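Side-chain contact in cellulase, glycosyl hydrolase family 5, TPS linker, domain X (Spirochaeta thermophila, PDB 5E9P), which binds cellulose and xylan as a type A carbohydrate-binding module, probably targeting its parent glycoside hydrolase to these polysaccharides: residues R35-W40 and L45-T50. Numbering follows the deposited sequence.
Sequences RYVNSW and LEINGT
Across the hydrophobic interior of a jelly-roll beta-sandwich, V37 and S39 of strand 36-40 face L45 and I47 of strand 44-47, which belongs to the other sheet. The strand axes run nearly antiparallel, at 157°, and come no closer than 9.8 Å, a separation bridged by side chains rather than by backbone pairing. Alternation along each strand selects the participants: every second residue turns inward.

The tightest meeting is between methyls, V37 CG1 and L45 CD2, 3.7 Å apart, with the two side chains crossing at a slant. V37 sets CG1 anti to its backbone N (chi1 177°) and spreads both methyls over the end of I47, whose CD1 lies 4.1 Å from V37 CG1 and just as far from V37 CG2. They meet tip to tip: I47 CG1 stands opposite the carbonyl carbon, and the extended chi2 (175°) pushes CD1 out to the V37 methyls. L45 CD2 is shared between two neighbours, for it also rests 3.9 Å from S39 OG. S39 is buried, and its OG accepts a hydrogen bond from the backbone N of N54, which gives this oxygen a polar partner beside the L45 methyl.

Around this cluster V57 and I85 pack on V37 from its own sheet, while I72 touches both L45 and I47 from strand 70-76. Beyond I47 the chain reverses through a type I' turn to T50, closed by I47 N to T50 O (2.9 Å) and T50 N to I47 O (3.1 Å). Aliphatic side chains meeting between two facing sheets are characteristic of a beta-sandwich, here the jelly roll of CBM64.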
# COMPACT_ATOMS: atom_id res chain seq x y z
N ARG A 35 -4.33 -11.94 1.71
CA ARG A 35 -3.67 -10.74 2.16
C ARG A 35 -3.33 -9.89 0.96
O ARG A 35 -2.35 -10.10 0.26
CB ARG A 35 -2.47 -11.02 3.03
CG ARG A 35 -2.90 -11.68 4.30
CD ARG A 35 -1.97 -11.70 5.36
NE ARG A 35 -1.53 -10.35 5.71
CZ ARG A 35 -0.25 -10.08 6.06
NH1 ARG A 35 0.66 -11.07 6.23
NH2 ARG A 35 0.01 -8.84 6.25
N TYR A 36 -4.21 -8.91 0.69
CA TYR A 36 -4.16 -8.09 -0.49
C TYR A 36 -3.94 -6.61 -0.14
O TYR A 36 -4.04 -6.22 1.04
CB TYR A 36 -5.46 -8.29 -1.33
CG TYR A 36 -6.72 -7.98 -0.53
CD1 TYR A 36 -7.15 -6.69 -0.29
CD2 TYR A 36 -7.51 -9.00 0.03
CE1 TYR A 36 -8.34 -6.39 0.36
CE2 TYR A 36 -8.73 -8.69 0.63
CZ TYR A 36 -9.08 -7.32 0.83
OH TYR A 36 -10.28 -7.04 1.49
N VAL A 37 -3.68 -5.85 -1.18
CA VAL A 37 -3.80 -4.40 -1.21
C VAL A 37 -4.95 -4.09 -2.14
O VAL A 37 -5.04 -4.65 -3.25
CB VAL A 37 -2.50 -3.73 -1.72
CG1 VAL A 37 -2.67 -2.23 -1.80
CG2 VAL A 37 -1.29 -4.16 -0.91
N ASN A 38 -5.86 -3.20 -1.73
CA ASN A 38 -6.99 -2.81 -2.56
C ASN A 38 -7.19 -1.32 -2.42
O ASN A 38 -7.06 -0.78 -1.32
CB ASN A 38 -8.27 -3.57 -2.12
CG ASN A 38 -9.31 -3.57 -3.17
OD1 ASN A 38 -9.01 -3.72 -4.36
ND2 ASN A 38 -10.55 -3.46 -2.80
N SER A 39 -7.53 -0.63 -3.52
CA SER A 39 -7.74 0.80 -3.43
C SER A 39 -8.71 1.26 -4.50
O SER A 39 -8.89 0.58 -5.52
CB SER A 39 -6.43 1.56 -3.54
OG SER A 39 -5.78 1.35 -4.81
N TRP A 40 -9.29 2.44 -4.29
CA TRP A 40 -10.01 3.15 -5.35
C TRP A 40 -10.06 4.60 -5.00
O TRP A 40 -9.78 5.04 -3.87
CB TRP A 40 -11.41 2.58 -5.59
CG TRP A 40 -12.32 2.56 -4.42
CD1 TRP A 40 -12.94 3.63 -3.78
CD2 TRP A 40 -12.74 1.41 -3.71
NE1 TRP A 40 -13.69 3.18 -2.74
CE2 TRP A 40 -13.59 1.83 -2.66
CE3 TRP A 40 -12.52 0.02 -3.87
CZ2 TRP A 40 -14.21 0.96 -1.81
CZ3 TRP A 40 -13.12 -0.82 -3.01
CH2 TRP A 40 -13.96 -0.37 -1.99
N LEU A 45 -1.18 5.12 -5.97
CA LEU A 45 -0.74 4.22 -4.90
C LEU A 45 0.46 3.48 -5.49
O LEU A 45 0.26 2.62 -6.35
CB LEU A 45 -1.80 3.25 -4.44
CG LEU A 45 -1.42 2.51 -3.12
CD1 LEU A 45 -1.46 3.43 -1.93
CD2 LEU A 45 -2.33 1.33 -2.92
N GLU A 46 1.66 3.86 -5.06
CA GLU A 46 2.84 3.16 -5.55
C GLU A 46 3.50 2.46 -4.39
O GLU A 46 3.59 3.03 -3.29
CB GLU A 46 3.75 4.04 -6.35
CG GLU A 46 4.21 5.22 -5.64
CD GLU A 46 5.12 6.19 -6.43
OE1 GLU A 46 5.43 5.90 -7.59
OE2 GLU A 46 5.58 7.22 -5.81
N ILE A 47 3.93 1.24 -4.62
CA ILE A 47 4.53 0.42 -3.58
C ILE A 47 5.85 -0.10 -4.13
O ILE A 47 5.87 -0.80 -5.14
CB ILE A 47 3.60 -0.72 -3.09
CG1 ILE A 47 2.24 -0.14 -2.69
CG2 ILE A 47 4.32 -1.41 -1.94
CD1 ILE A 47 1.22 -1.21 -2.31
N ASN A 48 6.94 0.26 -3.45
CA ASN A 48 8.25 -0.20 -3.89
C ASN A 48 8.49 0.05 -5.37
O ASN A 48 9.09 -0.77 -6.05
CB ASN A 48 8.55 -1.63 -3.47
CG ASN A 48 8.73 -1.73 -1.97
OD1 ASN A 48 8.81 -0.71 -1.28
ND2 ASN A 48 8.83 -2.95 -1.45
N GLY A 49 8.07 1.22 -5.84
CA GLY A 49 8.39 1.66 -7.19
C GLY A 49 7.44 1.22 -8.27
O GLY A 49 7.66 1.59 -9.43
N THR A 50 6.42 0.45 -7.95
CA THR A 50 5.47 -0.02 -8.95
C THR A 50 4.11 0.60 -8.64
O THR A 50 3.68 0.72 -7.51
CB THR A 50 5.42 -1.54 -8.93
OG1 THR A 50 6.71 -2.04 -9.26
CG2 THR A 50 4.36 -2.07 -9.91